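Local coordinates for protein DNA fragmentation factor subunit beta (Mus musculus, PDB 1V0D) that cuts DNA into fragments and drives chromatin condensation during apoptosis as a caspase-activated nuclease, at residues I254-S257 / T258-L261; E236-L239 / S240-I244; Y289-S292 / L293-A297; R212-A216 / S217-C221. All blocks are in the same frame, centred on the assembly; numbering follows the deposited sequence.

Contact 1 of 4, residues I254-S257 / T258-L261; sequences ILFS and TWNL
F256 lays the CD1 corner of its ring against CB of W259, 4.1 Å away, and the two side chains cross at roughly a right angle. The phenyl plane and the indole's five-membered ring are tilted by 30° but slid so far apart, 5.7 Å between centroids, that they barely overlap. W259 also brings CD1 to within 3.7 Å of the L255 carbonyl oxygen, which sits at the edge of the indole. That same oxygen takes two hydrogen bonds from T258: one from the backbone N at 2.6 Å, approaching from above the carbonyl plane, and one from OG1, modelled very short at 2.5 Å, so its exact length is doubtful. The hydroxyl reaches back because it stands between T258's own backbone N and carbonyl carbon (chi1 63°). With an alanine here, the L255 oxygen would probably keep the amide but lose the hydroxyl that shares it. Next along, W259 N makes a weak bond to F256 O. F256 and W259 both pack on I244, and W259 meets H304; L255 touches I305 of the second subunit. These short-range bonds carry the chain round from helix 250-255 into strand 260-263, which carries D262 of the magnesium site, consistent with the His-Me finger nuclease core.

Contact 2 of 4, residues E236-L239 / S240-I244; sequences ESCL and SKHSI. With ZN (zinc ion), chain B.
The H242 imidazole meets C238 SG obliquely, the sulfur 3.9 Å from the ring centroid, while CB of S240 lies over one face, displaced toward the rim, and H304 stacks on the ring. At the ring's edge ND1 binds zinc at 2.2 Å, and the other ring nitrogen, NE2, is hydrogen-bonded to E251 of the second subunit. That second partner probably fixes the rotation of the ring, and its charge would be expected to make ND1 a somewhat stronger donor to the metal. C238 holds the zinc ion through SG at 2.3 Å. SG stands anti to the backbone N (chi1 174°), which carries it across the bend toward H242. C229 and C307 complete the site, so this is a three-cysteine, one-histidine zinc centre in which a tight loop supplies two of the ligands, four residues apart. The loop is drawn in by an almost straight N-H to sulfur bond from H242 N to C238 SG (3.2 Å, 173°), which probably takes up part of the thiolate's negative charge. A weak bond, K241 N to C238 O at 3.1 Å, closes the turn one residue earlier. K241 itself adopts a left-handed backbone conformation and runs its extended chain outward, CG passing 3.6 Å from C238 O, until NZ reaches L110 O of the second subunit in a weak hydrogen bond.

Contact 3 of 4, residues Y289-S292 / L293-A297; sequences YFYS and LLFTA
In the closing turns of helix 287-295, Y289 and L293 pack one turn apart along the flank of the helix. L293 puts CD2 over one face of the phenol, 3.6 Å from its centroid and displaced toward the CZ end, as a CH-pi contact. With CG anti to the backbone N (chi1 173°), the Y289 ring runs along the helix flank under that methyl, and its OH is hydrogen-bonded to D318 N. A serine in its place would probably leave the L293 methyl without its aromatic face and D318 N without that hydroxyl. Another side of the helix repeats the spacing: Y291 CD1 comes in at the edge of the F295 ring, 3.4 Å from F295 CD1, with the planes at 60°. L294 CB lies over the centre of one F295 face. Beneath these pairs run the backbone bonds, including F295 N to Y291 O at 2.8 Å and, at the end, T296 N to S292 O at 3.1 Å. F290 packs on helix 267-281, Y291 on helix 186-202, L294 on both and on 155-175, F295 on 186-202 and 155-175. This i to i+4 pairing is the regular pattern of an alpha helix, here a buried last turn among three others.

Contact 4 of 4, residues R212-A216 / S217-C221; sequences RGAEA and SSRLC
R219 folds its side chain back over the preceding loop and gives NE to the A214 carbonyl oxygen, 2.9 Å away; the bond is bent (131° at the hydrogen) and the oxygen lies a little out of the guanidinium plane. A216 lies over one face of the same group, its CB 3.7 Å from NH2. A second grip comes from R219's own side of the loop: NH1 reaches C221 O at 2.6 Å, in the guanidinium plane and on a lone pair of that carbonyl. Between them, the two oxygens restrict how the flat group can turn. The chain gets there by starting between the backbone N and the carbonyl carbon (chi1 44°) and then running extended from CG to NE.

The next shell is backbone. E215 O accepts from both S218 N at 2.8 Å and R219 N at 3.3 Å. The first bond closes a type I beta turn with A216 and S217 at its corners, and the second brings R219 round to where its side chain can fold over A214. At the other end, C221 SG rests 4.0 Å from R212 CB. R212 is tied down further out, by a salt bridge to E136, a hydrogen bond to E224 O, and Y247 OH at its backbone N. G213 follows with a positive phi that turns the chain. Taken together, this is a compact turn in the long loop between helix 186-202 and strand 227-228, with an arginine bridging backbone carbonyls across its mouth.

From the N terminus, the contacts follow in series, with none nested or crossed. Contact 4 comes first, closing a turn in the connection from helix 186-202 to strand 227-228. Contact 2 then closes a turn in the loop leading to strand 243-244, supplying two of the four zinc ligands, and contact 1 leads from helix 250-255 into strand 260-263. Contact 3 is last, ending helix 287-295 shortly before strand 300-303, the antiparallel partner of strand 260-263. Contacts 1 and 2 touch where W259 packs on I244, and both reach the second subunit. L261 meets L220, joining contact 1 to contact 4. Contact 3 touches none of the others; its nearest atoms stay about 5 Å from those of contact 4.

Contact 1 of 4, residues I254-S257 / T258-L261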
ATOM      1  N   ILE A 254       7.092   7.407  -0.470  1.00 51.89           N
ATOM      2  CA  ILE A 254       6.608   6.157   0.114  1.00 49.15           C
ATOM      3  C   ILE A 254       5.228   5.756  -0.404  1.00 49.18           C
ATOM      4  O   ILE A 254       4.959   4.568  -0.618  1.00 49.00           O
ATOM      5  CB  ILE A 254       6.562   6.277   1.661  1.00 47.63           C
ATOM      6  CG1 ILE A 254       7.984   6.411   2.196  1.00 44.67           C
ATOM      7  CG2 ILE A 254       5.850   5.075   2.279  1.00 44.07           C
ATOM      8  CD1 ILE A 254       8.044   6.772   3.651  1.00 44.91           C
ATOM      9  N   LEU A 255       4.346   6.737  -0.586  1.00 48.21           N
ATOM     10  CA  LEU A 255       3.011   6.448  -1.091  1.00 48.81           C
ATOM     11  C   LEU A 255       3.117   5.858  -2.497  1.00 49.74           C
ATOM     12  O   LEU A 255       2.332   4.992  -2.885  1.00 50.20           O
ATOM     13  CB  LEU A 255       2.163   7.719  -1.103  1.00 47.79           C
ATOM     14  CG  LEU A 255       1.690   8.177   0.280  1.00 47.10           C
ATOM     15  CD1 LEU A 255       1.120   9.569   0.189  1.00 46.62           C
ATOM     16  CD2 LEU A 255       0.647   7.211   0.820  1.00 44.92           C
ATOM     17  N   PHE A 256       4.108   6.313  -3.252  1.00 50.02           N
ATOM     18  CA  PHE A 256       4.307   5.812  -4.594  1.00 50.03           C
ATOM     19  C   PHE A 256       4.509   4.290  -4.543  1.00 50.80           C
ATOM     20  O   PHE A 256       4.424   3.598  -5.557  1.00 51.56           O
ATOM     21  CB  PHE A 256       5.514   6.516  -5.217  1.00 51.43           C
ATOM     22  CG  PHE A 256       5.572   6.405  -6.712  1.00 50.36           C
ATOM     23  CD1 PHE A 256       4.518   6.849  -7.491  1.00 49.33           C
ATOM     24  CD2 PHE A 256       6.677   5.843  -7.338  1.00 50.14           C
ATOM     25  CE1 PHE A 256       4.566   6.731  -8.866  1.00 50.53           C
ATOM     26  CE2 PHE A 256       6.729   5.722  -8.720  1.00 48.90           C
ATOM     27  CZ  PHE A 256       5.676   6.165  -9.480  1.00 48.10           C
ATOM     28  N   SER A 257       4.780   3.769  -3.352  1.00 51.81           N
ATOM     29  CA  SER A 257       4.958   2.326  -3.181  1.00 52.75           C
ATOM     30  C   SER A 257       3.621   1.642  -3.383  1.00 52.23           C
ATOM     31  O   SER A 257       3.565   0.486  -3.805  1.00 51.97           O
ATOM     32  CB  SER A 257       5.441   1.993  -1.773  1.00 53.36           C
ATOM     33  OG  SER A 257       6.740   2.496  -1.564  1.00 60.44           O
ATOM     34  N   THR A 258       2.551   2.360  -3.062  1.00 50.00           N
ATOM     35  CA  THR A 258       1.217   1.818  -3.198  1.00 50.75           C
ATOM     36  C   THR A 258       0.705   1.890  -4.630  1.00 50.51           C
ATOM     37  O   THR A 258      -0.249   1.190  -4.983  1.00 48.88           O
ATOM     38  CB  THR A 258       0.232   2.528  -2.262  1.00 51.74           C
ATOM     39  OG1 THR A 258       0.127   3.908  -2.625  1.00 52.88           O
ATOM     40  CG2 THR A 258       0.709   2.409  -0.819  1.00 51.30           C
ATOM     41  N   TRP A 259       1.329   2.738  -5.448  1.00 50.55           N
ATOM     42  CA  TRP A 259       0.949   2.842  -6.854  1.00 50.87           C
ATOM     43  C   TRP A 259       1.524   1.612  -7.523  1.00 51.79           C
ATOM     44  O   TRP A 259       2.698   1.296  -7.348  1.00 54.01           O
ATOM     45  CB  TRP A 259       1.514   4.100  -7.491  1.00 47.84           C
ATOM     46  CG  TRP A 259       0.693   5.283  -7.165  1.00 48.18           C
ATOM     47  CD1 TRP A 259       0.436   5.784  -5.923  1.00 47.33           C
ATOM     48  CD2 TRP A 259       0.015   6.137  -8.093  1.00 49.13           C
ATOM     49  NE1 TRP A 259      -0.358   6.905  -6.016  1.00 48.34           N
ATOM     50  CE2 TRP A 259      -0.631   7.145  -7.339  1.00 48.04           C
ATOM     51  CE3 TRP A 259      -0.108   6.153  -9.492  1.00 48.30           C
ATOM     52  CZ2 TRP A 259      -1.388   8.155  -7.935  1.00 47.75           C
ATOM     53  CZ3 TRP A 259      -0.858   7.158 -10.083  1.00 47.41           C
ATOM     54  CH2 TRP A 259      -1.490   8.146  -9.304  1.00 48.32           C
ATOM     55  N   ASN A 260       0.697   0.928  -8.296  1.00 51.53           N
ATOM     56  CA  ASN A 260       1.096  -0.312  -8.931  1.00 51.28           C
ATOM     57  C   ASN A 260       1.274  -0.237 -10.462  1.00 50.07           C
ATOM     58  O   ASN A 260       0.638   0.583 -11.124  1.00 50.28           O
ATOM     59  CB  ASN A 260       0.025  -1.337  -8.545  1.00 53.66           C
ATOM     60  CG  ASN A 260       0.396  -2.749  -8.894  1.00 58.03           C
ATOM     61  OD1 ASN A 260       0.008  -3.270  -9.946  1.00 61.20           O
ATOM     62  ND2 ASN A 260       1.148  -3.392  -8.009  1.00 60.75           N
ATOM     63  N   LEU A 261       2.174  -1.062 -11.006  1.00 47.63           N
ATOM     64  CA  LEU A 261       2.371  -1.175 -12.460  1.00 45.96           C
ATOM     65  C   LEU A 261       1.569  -2.443 -12.790  1.00 46.35           C
ATOM     66  O   LEU A 261       2.103  -3.555 -12.794  1.00 46.69           O
ATOM     67  CB  LEU A 261       3.840  -1.399 -12.823  1.00 42.58           C
ATOM     68  CG  LEU A 261       4.771  -0.194 -12.949  1.00 41.90           C
ATOM     69  CD1 LEU A 261       6.102  -0.645 -13.545  1.00 39.76           C
ATOM     70  CD2 LEU A 261       4.149   0.856 -13.827  1.00 37.05           C
TER

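Contact 2 of 4, residues E236-L239 / S240-I244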
ATOM      1  N   GLU A 236     -10.429   3.608 -19.998  1.00 67.84           N
ATOM      2  CA  GLU A 236      -9.528   4.459 -20.767  1.00 68.16           C
ATOM      3  C   GLU A 236      -8.726   5.450 -19.921  1.00 67.85           C
ATOM      4  O   GLU A 236      -7.557   5.706 -20.206  1.00 67.50           O
ATOM      5  CB  GLU A 236     -10.325   5.208 -21.852  1.00 66.62           C
ATOM      6  N   SER A 237      -9.348   5.991 -18.875  1.00 67.91           N
ATOM      7  CA  SER A 237      -8.680   6.969 -18.018  1.00 67.61           C
ATOM      8  C   SER A 237      -9.129   6.894 -16.558  1.00 66.18           C
ATOM      9  O   SER A 237     -10.087   6.196 -16.234  1.00 66.49           O
ATOM     10  CB  SER A 237      -8.947   8.371 -18.559  1.00 68.44           C
ATOM     11  OG  SER A 237     -10.342   8.584 -18.693  1.00 70.20           O
ATOM     12  N   CYS A 238      -8.435   7.625 -15.684  1.00 64.53           N
ATOM     13  CA  CYS A 238      -8.764   7.637 -14.256  1.00 61.98           C
ATOM     14  C   CYS A 238      -9.881   8.622 -13.966  1.00 61.53           C
ATOM     15  O   CYS A 238      -9.698   9.835 -14.057  1.00 61.76           O
ATOM     16  CB  CYS A 238      -7.531   8.009 -13.422  1.00 61.61           C
ATOM     17  SG  CYS A 238      -7.843   8.230 -11.639  1.00 58.93           S
ATOM     18  N   LEU A 239     -11.042   8.098 -13.602  1.00 61.27           N
ATOM     19  CA  LEU A 239     -12.190   8.945 -13.306  1.00 60.86           C
ATOM     20  C   LEU A 239     -11.975   9.861 -12.110  1.00 59.20           C
ATOM     21  O   LEU A 239     -12.570  10.931 -12.042  1.00 58.90           O
ATOM     22  CB  LEU A 239     -13.426   8.073 -13.081  1.00 62.53           C
ATOM     23  CG  LEU A 239     -13.770   7.228 -14.313  1.00 64.00           C
ATOM     24  CD1 LEU A 239     -14.747   6.108 -13.937  1.00 62.72           C
ATOM     25  CD2 LEU A 239     -14.324   8.148 -15.410  1.00 62.12           C
ATOM     26  N   SER A 240     -11.129   9.447 -11.172  1.00 58.27           N
ATOM     27  CA  SER A 240     -10.861  10.253  -9.984  1.00 57.78           C
ATOM     28  C   SER A 240      -9.753  11.262 -10.259  1.00 58.18           C
ATOM     29  O   SER A 240      -9.597  12.249  -9.533  1.00 57.81           O
ATOM     30  CB  SER A 240     -10.461   9.355  -8.815  1.00 57.13           C
ATOM     31  OG  SER A 240     -11.392   8.302  -8.642  1.00 56.53           O
ATOM     32  N   LYS A 241      -8.994  11.008 -11.320  1.00 58.76           N
ATOM     33  CA  LYS A 241      -7.888  11.872 -11.720  1.00 58.14           C
ATOM     34  C   LYS A 241      -6.760  11.912 -10.695  1.00 55.71           C
ATOM     35  O   LYS A 241      -6.316  12.983 -10.280  1.00 56.38           O
ATOM     36  CB  LYS A 241      -8.399  13.281 -11.988  1.00 60.18           C
ATOM     37  CG  LYS A 241      -9.334  13.343 -13.167  1.00 64.85           C
ATOM     38  CD  LYS A 241      -9.540  14.775 -13.604  1.00 70.17           C
ATOM     39  CE  LYS A 241     -10.422  14.853 -14.832  1.00 72.79           C
ATOM     40  NZ  LYS A 241     -10.631  16.279 -15.223  1.00 78.16           N
ATOM     41  N   HIS A 242      -6.301  10.729 -10.307  1.00 53.44           N
ATOM     42  CA  HIS A 242      -5.225  10.568  -9.339  1.00 51.25           C
ATOM     43  C   HIS A 242      -3.890  10.967  -9.933  1.00 51.83           C
ATOM     44  O   HIS A 242      -3.589  10.614 -11.073  1.00 55.20           O
ATOM     45  CB  HIS A 242      -5.109   9.105  -8.930  1.00 48.81           C
ATOM     46  CG  HIS A 242      -6.336   8.550  -8.285  1.00 47.71           C
ATOM     47  ND1 HIS A 242      -6.875   7.336  -8.647  1.00 47.65           N
ATOM     48  CD2 HIS A 242      -7.080   8.994  -7.247  1.00 47.17           C
ATOM     49  CE1 HIS A 242      -7.895   7.053  -7.858  1.00 47.18           C
ATOM     50  NE2 HIS A 242      -8.039   8.042  -6.997  1.00 48.37           N
ATOM     51  N   SER A 243      -3.087  11.697  -9.171  1.00 51.23           N
ATOM     52  CA  SER A 243      -1.754  12.072  -9.622  1.00 50.83           C
ATOM     53  C   SER A 243      -0.842  11.976  -8.407  1.00 50.58           C
ATOM     54  O   SER A 243      -1.306  11.775  -7.287  1.00 50.54           O
ATOM     55  CB  SER A 243      -1.730  13.485 -10.214  1.00 51.76           C
ATOM     56  OG  SER A 243      -1.879  14.490  -9.229  1.00 55.34           O
ATOM     57  N   ILE A 244       0.457  12.106  -8.615  1.00 50.96           N
ATOM     58  CA  ILE A 244       1.379  12.007  -7.501  1.00 51.04           C
ATOM     59  C   ILE A 244       2.772  12.381  -7.965  1.00 52.85           C
ATOM     60  O   ILE A 244       3.177  12.019  -9.072  1.00 53.24           O
ATOM     61  CB  ILE A 244       1.413  10.565  -6.942  1.00 49.40           C
ATOM     62  CG1 ILE A 244       2.264  10.515  -5.668  1.00 46.51           C
ATOM     63  CG2 ILE A 244       1.971   9.608  -8.002  1.00 47.71           C
ATOM     64  CD1 ILE A 244       2.293   9.148  -4.990  1.00 44.41           C
TER
HETATM   65 ZN    ZN B 401      -7.050   6.295 -10.607  1.00 50.20          ZN

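Contact 3 of 4, residues Y289-S292 / L293-A297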
ATOM      1  N   TYR A 289       7.168 -11.078 -28.048  1.00 49.14           N
ATOM      2  CA  TYR A 289       5.781 -10.724 -27.756  1.00 45.69           C
ATOM      3  C   TYR A 289       5.517 -10.825 -26.258  1.00 44.43           C
ATOM      4  O   TYR A 289       4.959  -9.893 -25.659  1.00 44.15           O
ATOM      5  CB  TYR A 289       4.817 -11.638 -28.538  1.00 43.39           C
ATOM      6  CG  TYR A 289       3.361 -11.440 -28.171  1.00 40.98           C
ATOM      7  CD1 TYR A 289       2.796 -10.169 -28.166  1.00 40.73           C
ATOM      8  CD2 TYR A 289       2.562 -12.518 -27.784  1.00 39.02           C
ATOM      9  CE1 TYR A 289       1.473  -9.971 -27.775  1.00 41.00           C
ATOM     10  CE2 TYR A 289       1.233 -12.334 -27.395  1.00 37.93           C
ATOM     11  CZ  TYR A 289       0.694 -11.058 -27.386  1.00 41.15           C
ATOM     12  OH  TYR A 289      -0.608 -10.842 -26.954  1.00 39.27           O
ATOM     13  N   PHE A 290       5.927 -11.951 -25.670  1.00 42.95           N
ATOM     14  CA  PHE A 290       5.763 -12.205 -24.242  1.00 43.67           C
ATOM     15  C   PHE A 290       6.578 -11.205 -23.432  1.00 46.13           C
ATOM     16  O   PHE A 290       6.196 -10.811 -22.323  1.00 47.24           O
ATOM     17  CB  PHE A 290       6.192 -13.628 -23.906  1.00 42.16           C
ATOM     18  CG  PHE A 290       5.281 -14.671 -24.469  1.00 42.69           C
ATOM     19  CD1 PHE A 290       5.551 -15.261 -25.698  1.00 42.50           C
ATOM     20  CD2 PHE A 290       4.099 -15.006 -23.809  1.00 42.53           C
ATOM     21  CE1 PHE A 290       4.647 -16.175 -26.271  1.00 42.70           C
ATOM     22  CE2 PHE A 290       3.189 -15.917 -24.373  1.00 42.96           C
ATOM     23  CZ  PHE A 290       3.465 -16.500 -25.607  1.00 41.83           C
ATOM     24  N   TYR A 291       7.707 -10.791 -23.992  1.00 46.83           N
ATOM     25  CA  TYR A 291       8.542  -9.805 -23.336  1.00 48.31           C
ATOM     26  C   TYR A 291       7.683  -8.545 -23.169  1.00 48.48           C
ATOM     27  O   TYR A 291       7.524  -8.028 -22.064  1.00 50.36           O
ATOM     28  CB  TYR A 291       9.764  -9.510 -24.203  1.00 49.49           C
ATOM     29  CG  TYR A 291      10.636  -8.410 -23.671  1.00 50.43           C
ATOM     30  CD1 TYR A 291      11.538  -8.646 -22.636  1.00 52.07           C
ATOM     31  CD2 TYR A 291      10.552  -7.121 -24.196  1.00 51.30           C
ATOM     32  CE1 TYR A 291      12.345  -7.619 -22.137  1.00 53.28           C
ATOM     33  CE2 TYR A 291      11.345  -6.092 -23.707  1.00 53.19           C
ATOM     34  CZ  TYR A 291      12.241  -6.348 -22.679  1.00 54.02           C
ATOM     35  OH  TYR A 291      13.028  -5.328 -22.197  1.00 56.04           O
ATOM     36  N   SER A 292       7.125  -8.060 -24.271  1.00 47.78           N
ATOM     37  CA  SER A 292       6.270  -6.880 -24.237  1.00 49.06           C
ATOM     38  C   SER A 292       5.260  -6.996 -23.121  1.00 48.97           C
ATOM     39  O   SER A 292       5.120  -6.104 -22.281  1.00 49.04           O
ATOM     40  CB  SER A 292       5.497  -6.752 -25.539  1.00 50.54           C
ATOM     41  OG  SER A 292       6.387  -6.596 -26.625  1.00 59.03           O
ATOM     42  N   LEU A 293       4.547  -8.114 -23.139  1.00 48.11           N
ATOM     43  CA  LEU A 293       3.506  -8.391 -22.160  1.00 46.80           C
ATOM     44  C   LEU A 293       3.999  -8.390 -20.728  1.00 46.29           C
ATOM     45  O   LEU A 293       3.359  -7.821 -19.841  1.00 45.77           O
ATOM     46  CB  LEU A 293       2.848  -9.749 -22.470  1.00 45.78           C
ATOM     47  CG  LEU A 293       1.595  -9.809 -23.371  1.00 45.03           C
ATOM     48  CD1 LEU A 293       1.482  -8.580 -24.260  1.00 44.09           C
ATOM     49  CD2 LEU A 293       1.641 -11.070 -24.205  1.00 40.88           C
ATOM     50  N   LEU A 294       5.147  -9.014 -20.506  1.00 45.60           N
ATOM     51  CA  LEU A 294       5.689  -9.147 -19.162  1.00 43.21           C
ATOM     52  C   LEU A 294       6.417  -7.952 -18.571  1.00 43.70           C
ATOM     53  O   LEU A 294       6.315  -7.716 -17.374  1.00 44.55           O
ATOM     54  CB  LEU A 294       6.610 -10.380 -19.111  1.00 40.66           C
ATOM     55  CG  LEU A 294       5.957 -11.740 -19.397  1.00 38.70           C
ATOM     56  CD1 LEU A 294       6.953 -12.748 -19.888  1.00 39.17           C
ATOM     57  CD2 LEU A 294       5.300 -12.244 -18.151  1.00 39.41           C
ATOM     58  N   PHE A 295       7.121  -7.172 -19.389  1.00 44.67           N
ATOM     59  CA  PHE A 295       7.917  -6.076 -18.824  1.00 44.60           C
ATOM     60  C   PHE A 295       7.793  -4.682 -19.405  1.00 45.22           C
ATOM     61  O   PHE A 295       8.488  -3.779 -18.951  1.00 45.50           O
ATOM     62  CB  PHE A 295       9.408  -6.441 -18.894  1.00 42.83           C
ATOM     63  CG  PHE A 295       9.710  -7.886 -18.581  1.00 41.48           C
ATOM     64  CD1 PHE A 295      10.113  -8.756 -19.592  1.00 40.92           C
ATOM     65  CD2 PHE A 295       9.617  -8.370 -17.268  1.00 41.20           C
ATOM     66  CE1 PHE A 295      10.426 -10.094 -19.303  1.00 42.07           C
ATOM     67  CE2 PHE A 295       9.925  -9.699 -16.966  1.00 39.83           C
ATOM     68  CZ  PHE A 295      10.332 -10.566 -17.985  1.00 41.09           C
ATOM     69  N   THR A 296       6.928  -4.492 -20.390  1.00 46.71           N
ATOM     70  CA  THR A 296       6.819  -3.197 -21.060  1.00 47.41           C
ATOM     71  C   THR A 296       5.542  -2.431 -20.769  1.00 48.85           C
ATOM     72  O   THR A 296       4.535  -3.011 -20.366  1.00 51.14           O
ATOM     73  CB  THR A 296       6.942  -3.408 -22.582  1.00 46.85           C
ATOM     74  OG1 THR A 296       8.178  -4.073 -22.852  1.00 47.60           O
ATOM     75  CG2 THR A 296       6.925  -2.092 -23.335  1.00 51.40           C
ATOM     76  N   ALA A 297       5.585  -1.120 -20.977  1.00 48.70           N
ATOM     77  CA  ALA A 297       4.412  -0.299 -20.755  1.00 50.07           C
ATOM     78  C   ALA A 297       3.349  -0.663 -21.782  1.00 51.44           C
ATOM     79  O   ALA A 297       2.238  -0.152 -21.731  1.00 53.51           O
ATOM     80  CB  ALA A 297       4.761   1.171 -20.864  1.00 49.22           C
TER

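Contact 4 of 4, residues R212-A216 / S217-C221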
ATOM      1  N   ARG A 212      12.273  11.186 -14.067  1.00 56.89           N
ATOM      2  CA  ARG A 212      12.071  12.369 -14.882  1.00 57.95           C
ATOM      3  C   ARG A 212      13.427  12.640 -15.504  1.00 59.93           C
ATOM      4  O   ARG A 212      14.404  11.952 -15.207  1.00 62.02           O
ATOM      5  CB  ARG A 212      11.621  13.544 -14.005  1.00 57.71           C
ATOM      6  CG  ARG A 212      12.489  13.811 -12.770  1.00 57.70           C
ATOM      7  CD  ARG A 212      11.881  14.911 -11.873  1.00 56.53           C
ATOM      8  NE  ARG A 212      12.771  15.306 -10.776  1.00 53.81           N
ATOM      9  CZ  ARG A 212      12.433  16.127  -9.780  1.00 52.80           C
ATOM     10  NH1 ARG A 212      11.215  16.657  -9.720  1.00 49.19           N
ATOM     11  NH2 ARG A 212      13.323  16.432  -8.845  1.00 51.41           N
ATOM     12  N   GLY A 213      13.530  13.623 -16.372  1.00 60.84           N
ATOM     13  CA  GLY A 213      14.841  13.838 -16.958  1.00 61.68           C
ATOM     14  C   GLY A 213      15.334  12.668 -17.809  1.00 60.95           C
ATOM     15  O   GLY A 213      16.531  12.460 -17.945  1.00 61.92           O
ATOM     16  N   ALA A 214      14.414  11.891 -18.368  1.00 60.76           N
ATOM     17  CA  ALA A 214      14.775  10.787 -19.245  1.00 60.32           C
ATOM     18  C   ALA A 214      14.049  11.087 -20.561  1.00 61.06           C
ATOM     19  O   ALA A 214      13.118  11.894 -20.575  1.00 60.20           O
ATOM     20  CB  ALA A 214      14.300   9.463 -18.659  1.00 58.41           C
ATOM     21  N   GLU A 215      14.479  10.472 -21.661  1.00 62.90           N
ATOM     22  CA  GLU A 215      13.830  10.688 -22.953  1.00 64.72           C
ATOM     23  C   GLU A 215      12.312  10.673 -22.713  1.00 64.32           C
ATOM     24  O   GLU A 215      11.807   9.823 -21.979  1.00 65.29           O
ATOM     25  CB  GLU A 215      14.223   9.575 -23.938  1.00 68.39           C
ATOM     26  CG  GLU A 215      13.715   9.766 -25.374  1.00 77.21           C
ATOM     27  CD  GLU A 215      14.394  10.941 -26.107  1.00 83.40           C
ATOM     28  OE1 GLU A 215      14.272  12.101 -25.642  1.00 87.36           O
ATOM     29  OE2 GLU A 215      15.053  10.711 -27.152  1.00 85.74           O
ATOM     30  N   ALA A 216      11.592  11.612 -23.322  1.00 62.48           N
ATOM     31  CA  ALA A 216      10.148  11.712 -23.151  1.00 59.79           C
ATOM     32  C   ALA A 216       9.387  10.466 -23.594  1.00 59.93           C
ATOM     33  O   ALA A 216       8.218  10.284 -23.247  1.00 60.24           O
ATOM     34  CB  ALA A 216       9.633  12.920 -23.896  1.00 58.92           C
ATOM     35  N   SER A 217      10.036   9.603 -24.361  1.00 59.44           N
ATOM     36  CA  SER A 217       9.372   8.391 -24.828  1.00 60.40           C
ATOM     37  C   SER A 217       9.667   7.243 -23.882  1.00 59.35           C
ATOM     38  O   SER A 217       9.339   6.094 -24.172  1.00 59.90           O
ATOM     39  CB  SER A 217       9.880   8.010 -26.216  1.00 61.62           C
ATOM     40  OG  SER A 217      11.251   7.649 -26.143  1.00 64.71           O
ATOM     41  N   SER A 218      10.296   7.560 -22.758  1.00 57.92           N
ATOM     42  CA  SER A 218      10.678   6.549 -21.785  1.00 56.29           C
ATOM     43  C   SER A 218      10.019   6.746 -20.442  1.00 55.53           C
ATOM     44  O   SER A 218       9.603   5.780 -19.804  1.00 56.98           O
ATOM     45  CB  SER A 218      12.189   6.571 -21.580  1.00 55.39           C
ATOM     46  OG  SER A 218      12.864   6.316 -22.791  1.00 59.29           O
ATOM     47  N   ARG A 219       9.945   7.993 -19.998  1.00 53.16           N
ATOM     48  CA  ARG A 219       9.359   8.258 -18.709  1.00 51.13           C
ATOM     49  C   ARG A 219       7.854   8.136 -18.714  1.00 50.72           C
ATOM     50  O   ARG A 219       7.215   8.200 -19.761  1.00 52.34           O
ATOM     51  CB  ARG A 219       9.797   9.636 -18.194  1.00 50.82           C
ATOM     52  CG  ARG A 219       9.769  10.767 -19.191  1.00 49.69           C
ATOM     53  CD  ARG A 219      10.572  11.936 -18.644  1.00 51.49           C
ATOM     54  NE  ARG A 219      10.690  13.052 -19.579  1.00 54.01           N
ATOM     55  CZ  ARG A 219       9.691  13.868 -19.907  1.00 57.19           C
ATOM     56  NH1 ARG A 219       8.489  13.698 -19.375  1.00 57.29           N
ATOM     57  NH2 ARG A 219       9.892  14.860 -20.768  1.00 60.22           N
ATOM     58  N   LEU A 220       7.296   7.923 -17.532  1.00 49.96           N
ATOM     59  CA  LEU A 220       5.858   7.803 -17.367  1.00 49.65           C
ATOM     60  C   LEU A 220       5.365   9.093 -16.712  1.00 50.37           C
ATOM     61  O   LEU A 220       4.163   9.301 -16.526  1.00 51.20           O
ATOM     62  CB  LEU A 220       5.544   6.592 -16.487  1.00 48.06           C
ATOM     63  CG  LEU A 220       4.919   5.341 -17.123  1.00 48.06           C
ATOM     64  CD1 LEU A 220       5.363   5.178 -18.568  1.00 47.76           C
ATOM     65  CD2 LEU A 220       5.299   4.119 -16.289  1.00 46.37           C
ATOM     66  N   CYS A 221       6.309   9.971 -16.393  1.00 50.18           N
ATOM     67  CA  CYS A 221       5.992  11.236 -15.737  1.00 51.28           C
ATOM     68  C   CYS A 221       6.443  12.451 -16.541  1.00 50.92           C
ATOM     69  O   CYS A 221       7.162  12.325 -17.541  1.00 49.60           O
ATOM     70  CB  CYS A 221       6.679  11.282 -14.371  1.00 50.70           C
ATOM     71  SG  CYS A 221       8.482  11.061 -14.509  1.00 52.93           S
TER